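Local atomic coordinates of succinyl-CoA ligase (ADP-forming) subunit alpha (Methanosaeta concilii, PDB entry 6HXI), a protein that joins a CoA-binding ligase-type region to a citrate synthase-like C-terminal domain and assembles into a multi-subunit complex that holds coenzyme A. Residues P417-S429 with S438-F450. Sequence-based numbering, arbitrary orientation.
Sequences PAVSGAHNAIVAS and SLCSGLLTIGPRF
G421 and G442 bring two helices of the citrate synthase-like domain together as an antiparallel helical hairpin: the axes of 420-429 and 438-443 pass 7.1 Å apart at 150°, and the two glycine CA atoms stand only 4.1 Å from each other. That spacing is possible because G442 carries no CB, which would run into G421 O and the methyl of A425, so backbone meets backbone, with G421 O 3.2 Å from G442 CA; the bare CA of G421 leaves room instead for the ring of F450. Small residues continue the close approach toward the far end, where A425 CA makes a CA-H...O contact with S438 O (3.4 Å, 145° at the hydrogen) and the methyl of A428 rests against CA and OG of S438. The S438 hydroxyl itself is bonded back to D434 O, just ahead of the first residue of helix 435-443.

Past the end of helix 438-443, in the type I turn L443-I446, T445 takes chi1 66°, placing OG1 between its backbone N and carbonyl carbon. There OG1 donates to G442 O at 2.8 Å, a carbonyl that also accepts from T445 N. The same rotamer lays CG2 3.5 Å from ND2 of N424, whose side-chain amide has its strongest polar partner in S441 of the second subunit, another copy of this protein.

F450 packs its ring against the N-terminal turn of helix 420-429, at G421. With CG anti to N, the ring reaches back across the start of that helix and meets F576 of helix 571-594 edge-to-face. V419, the N-cap residue, touches CE1 through CG2 at 3.7 Å, while one ring face, near its rim, receives S420 CB and the backbone N of G421, 3.6 Å from CE2.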
loop_
_atom_site.group_PDB
_atom_site.type_symbol
_atom_site.label_atom_id
_atom_site.label_comp_id
_atom_site.label_asym_id
_atom_site.label_seq_id
_atom_site.Cartn_x
_atom_site.Cartn_y
_atom_site.Cartn_z
ATOM N N PRO B 417 -19.185 -2.893 -6.881
ATOM C CA PRO B 417 -18.532 -2.137 -5.797
ATOM C C PRO B 417 -18.521 -2.776 -4.418
ATOM O O PRO B 417 -17.873 -2.270 -3.523
ATOM C CB PRO B 417 -19.375 -0.856 -5.773
ATOM C CG PRO B 417 -20.762 -1.317 -6.105
ATOM C CD PRO B 417 -20.509 -2.313 -7.220
ATOM N N ALA B 418 -19.290 -3.840 -4.218
ATOM C CA ALA B 418 -19.509 -4.459 -2.943
ATOM C C ALA B 418 -18.400 -5.390 -2.492
ATOM O O ALA B 418 -18.245 -5.598 -1.284
ATOM C CB ALA B 418 -20.885 -5.166 -2.936
ATOM N N VAL B 419 -17.592 -5.913 -3.410
ATOM C CA VAL B 419 -16.505 -6.831 -3.019
ATOM C C VAL B 419 -15.361 -6.098 -2.252
ATOM O O VAL B 419 -15.146 -4.895 -2.468
ATOM C CB VAL B 419 -15.995 -7.661 -4.196
ATOM C CG1 VAL B 419 -17.122 -8.498 -4.814
ATOM C CG2 VAL B 419 -15.358 -6.773 -5.216
ATOM N N SER B 420 -14.601 -6.835 -1.419
ATOM C CA SER B 420 -13.580 -6.274 -0.514
ATOM C C SER B 420 -12.684 -5.197 -1.142
ATOM O O SER B 420 -12.590 -4.103 -0.595
ATOM C CB SER B 420 -12.736 -7.384 0.109
ATOM O OG SER B 420 -13.537 -7.997 1.107
ATOM N N GLY B 421 -12.038 -5.526 -2.244
ATOM C CA GLY B 421 -11.124 -4.639 -2.956
ATOM C C GLY B 421 -11.760 -3.362 -3.443
ATOM O O GLY B 421 -11.238 -2.280 -3.181
ATOM N N ALA B 422 -12.912 -3.477 -4.134
ATOM C CA ALA B 422 -13.608 -2.316 -4.677
ATOM C C ALA B 422 -14.108 -1.482 -3.490
ATOM O O ALA B 422 -13.933 -0.279 -3.468
ATOM C CB ALA B 422 -14.755 -2.760 -5.572
ATOM N N HIS B 423 -14.620 -2.144 -2.498
ATOM C CA HIS B 423 -15.147 -1.519 -1.273
ATOM C C HIS B 423 -14.081 -0.706 -0.546
ATOM O O HIS B 423 -14.335 0.440 -0.240
ATOM C CB HIS B 423 -15.861 -2.518 -0.348
ATOM C CG HIS B 423 -16.350 -1.855 0.906
ATOM N ND1 HIS B 423 -17.500 -1.039 0.901
ATOM C CD2 HIS B 423 -15.840 -1.901 2.164
ATOM C CE1 HIS B 423 -17.655 -0.626 2.166
ATOM N NE2 HIS B 423 -16.661 -1.091 2.955
ATOM N N ASN B 424 -12.889 -1.235 -0.365
ATOM C CA ASN B 424 -11.812 -0.492 0.297
ATOM C C ASN B 424 -11.322 0.700 -0.524
ATOM O O ASN B 424 -11.006 1.751 0.060
ATOM C CB ASN B 424 -10.647 -1.399 0.721
ATOM C CG ASN B 424 -10.882 -2.022 2.051
ATOM O OD1 ASN B 424 -12.019 -2.196 2.485
ATOM N ND2 ASN B 424 -9.812 -2.332 2.760
ATOM N N ALA B 425 -11.233 0.517 -1.850
ATOM C CA ALA B 425 -10.801 1.554 -2.809
ATOM C C ALA B 425 -11.811 2.741 -2.787
ATOM O O ALA B 425 -11.405 3.875 -2.875
ATOM C CB ALA B 425 -10.651 0.957 -4.250
ATOM N N ILE B 426 -13.118 2.452 -2.624
ATOM C CA ILE B 426 -14.208 3.414 -2.577
ATOM C C ILE B 426 -14.164 4.187 -1.289
ATOM O O ILE B 426 -14.386 5.389 -1.307
ATOM C CB ILE B 426 -15.577 2.654 -2.772
ATOM C CG1 ILE B 426 -15.800 2.307 -4.275
ATOM C CG2 ILE B 426 -16.771 3.434 -2.162
ATOM C CD1 ILE B 426 -16.983 1.347 -4.544
ATOM N N VAL B 427 -13.944 3.500 -0.168
ATOM C CA VAL B 427 -13.825 4.148 1.130
ATOM C C VAL B 427 -12.628 5.130 1.099
ATOM O O VAL B 427 -12.802 6.281 1.452
ATOM C CB VAL B 427 -13.747 3.113 2.272
ATOM C CG1 VAL B 427 -13.333 3.750 3.585
ATOM C CG2 VAL B 427 -15.084 2.365 2.410
ATOM N N ALA B 428 -11.468 4.708 0.670
ATOM C CA ALA B 428 -10.275 5.583 0.572
ATOM C C ALA B 428 -10.588 6.787 -0.348
ATOM O O ALA B 428 -10.190 7.905 -0.016
ATOM C CB ALA B 428 -9.061 4.782 -0.007
ATOM N N SER B 429 -11.248 6.537 -1.514
ATOM C CA SER B 429 -11.636 7.612 -2.460
ATOM C C SER B 429 -12.599 8.598 -1.773
ATOM O O SER B 429 -12.437 9.790 -1.905
ATOM C CB SER B 429 -12.261 7.044 -3.735
ATOM O OG SER B 429 -12.294 8.015 -4.771
ATOM N N SER B 438 -5.666 5.139 -2.976
ATOM C CA SER B 438 -6.968 4.461 -2.980
ATOM C C SER B 438 -6.869 3.097 -3.676
ATOM O O SER B 438 -7.430 2.137 -3.183
ATOM C CB SER B 438 -8.023 5.328 -3.678
ATOM O OG SER B 438 -8.166 6.543 -2.971
ATOM N N LEU B 439 -6.149 3.012 -4.792
ATOM C CA LEU B 439 -5.952 1.742 -5.502
ATOM C C LEU B 439 -5.252 0.714 -4.644
ATOM O O LEU B 439 -5.764 -0.402 -4.500
ATOM C CB LEU B 439 -5.171 1.962 -6.814
ATOM C CG LEU B 439 -4.727 0.691 -7.567
ATOM C CD1 LEU B 439 -5.951 -0.108 -8.109
ATOM C CD2 LEU B 439 -3.794 1.063 -8.696
ATOM N N CYS B 440 -4.097 1.086 -4.058
ATOM C CA CYS B 440 -3.387 0.173 -3.156
ATOM C C CYS B 440 -4.196 -0.191 -1.937
ATOM O O CYS B 440 -4.079 -1.305 -1.461
ATOM C CB CYS B 440 -2.032 0.742 -2.777
ATOM S SG CYS B 440 -0.999 1.031 -4.221
ATOM N N SER B 441 -4.978 0.729 -1.392
ATOM C CA SER B 441 -5.865 0.387 -0.251
ATOM C C SER B 441 -6.759 -0.819 -0.670
ATOM O O SER B 441 -6.915 -1.730 0.120
ATOM C CB SER B 441 -6.755 1.564 0.141
ATOM O OG SER B 441 -7.348 1.278 1.405
ATOM N N GLY B 442 -7.307 -0.796 -1.908
ATOM C CA GLY B 442 -8.129 -1.861 -2.494
ATOM C C GLY B 442 -7.326 -3.112 -2.821
ATOM O O GLY B 442 -7.704 -4.226 -2.448
ATOM N N LEU B 443 -6.171 -2.951 -3.438
ATOM C CA LEU B 443 -5.329 -4.106 -3.827
ATOM C C LEU B 443 -4.817 -4.921 -2.665
ATOM O O LEU B 443 -4.587 -6.117 -2.812
ATOM C CB LEU B 443 -4.152 -3.647 -4.712
ATOM C CG LEU B 443 -4.450 -3.167 -6.108
ATOM C CD1 LEU B 443 -3.205 -2.674 -6.764
ATOM C CD2 LEU B 443 -4.955 -4.261 -6.978
ATOM N N LEU B 444 -4.603 -4.279 -1.502
ATOM C CA LEU B 444 -4.082 -4.915 -0.314
ATOM C C LEU B 444 -5.098 -5.849 0.358
ATOM O O LEU B 444 -4.739 -6.521 1.310
ATOM C CB LEU B 444 -3.513 -3.893 0.684
ATOM C CG LEU B 444 -2.170 -3.229 0.280
ATOM C CD1 LEU B 444 -1.904 -2.048 1.151
ATOM C CD2 LEU B 444 -0.961 -4.255 0.303
ATOM N N THR B 445 -6.310 -6.002 -0.222
ATOM C CA THR B 445 -7.275 -6.971 0.310
ATOM C C THR B 445 -7.099 -8.300 -0.446
ATOM O O THR B 445 -7.676 -9.301 -0.030
ATOM C CB THR B 445 -8.707 -6.476 0.170
ATOM O OG1 THR B 445 -9.025 -6.401 -1.233
ATOM C CG2 THR B 445 -8.943 -5.163 0.849
ATOM N N ILE B 446 -6.363 -8.290 -1.561
ATOM C CA ILE B 446 -6.202 -9.454 -2.442
ATOM C C ILE B 446 -5.287 -10.460 -1.796
ATOM O O ILE B 446 -4.108 -10.167 -1.517
ATOM C CB ILE B 446 -5.794 -9.114 -3.880
ATOM C CG1 ILE B 446 -6.841 -8.268 -4.609
ATOM C CG2 ILE B 446 -5.422 -10.402 -4.690
ATOM C CD1 ILE B 446 -6.262 -7.604 -5.903
ATOM N N GLY B 447 -5.852 -11.621 -1.516
ATOM C CA GLY B 447 -5.152 -12.671 -0.796
ATOM C C GLY B 447 -5.960 -13.930 -0.740
ATOM O O GLY B 447 -6.676 -14.236 -1.687
ATOM N N PRO B 448 -5.906 -14.665 0.360
ATOM C CA PRO B 448 -6.545 -15.982 0.361
ATOM C C PRO B 448 -8.051 -16.020 0.173
ATOM O O PRO B 448 -8.530 -17.041 -0.292
ATOM C CB PRO B 448 -6.130 -16.580 1.710
ATOM C CG PRO B 448 -5.701 -15.399 2.554
ATOM C CD PRO B 448 -5.092 -14.461 1.587
ATOM N N ARG B 449 -8.799 -14.963 0.521
ATOM C CA ARG B 449 -10.264 -15.025 0.410
ATOM C C ARG B 449 -10.814 -14.183 -0.681
ATOM O O ARG B 449 -11.936 -14.405 -1.072
ATOM C CB ARG B 449 -10.956 -14.661 1.730
ATOM C CG ARG B 449 -10.584 -15.571 2.873
ATOM C CD ARG B 449 -11.310 -15.152 4.139
ATOM N NE ARG B 449 -10.715 -15.816 5.284
ATOM C CZ ARG B 449 -11.036 -15.595 6.549
ATOM N NH1 ARG B 449 -10.494 -16.319 7.504
ATOM N NH2 ARG B 449 -11.865 -14.613 6.870
ATOM N N PHE B 450 -10.080 -13.164 -1.110
ATOM C CA PHE B 450 -10.522 -12.309 -2.206
ATOM C C PHE B 450 -9.457 -12.442 -3.299
ATOM O O PHE B 450 -8.375 -11.892 -3.187
ATOM C CB PHE B 450 -10.715 -10.845 -1.715
ATOM C CG PHE B 450 -11.064 -9.867 -2.808
ATOM C CD1 PHE B 450 -12.287 -9.937 -3.464
ATOM C CD2 PHE B 450 -10.158 -8.885 -3.202
ATOM C CE1 PHE B 450 -12.594 -9.051 -4.509
ATOM C CE2 PHE B 450 -10.451 -8.019 -4.253
ATOM C CZ PHE B 450 -11.652 -8.127 -4.928
#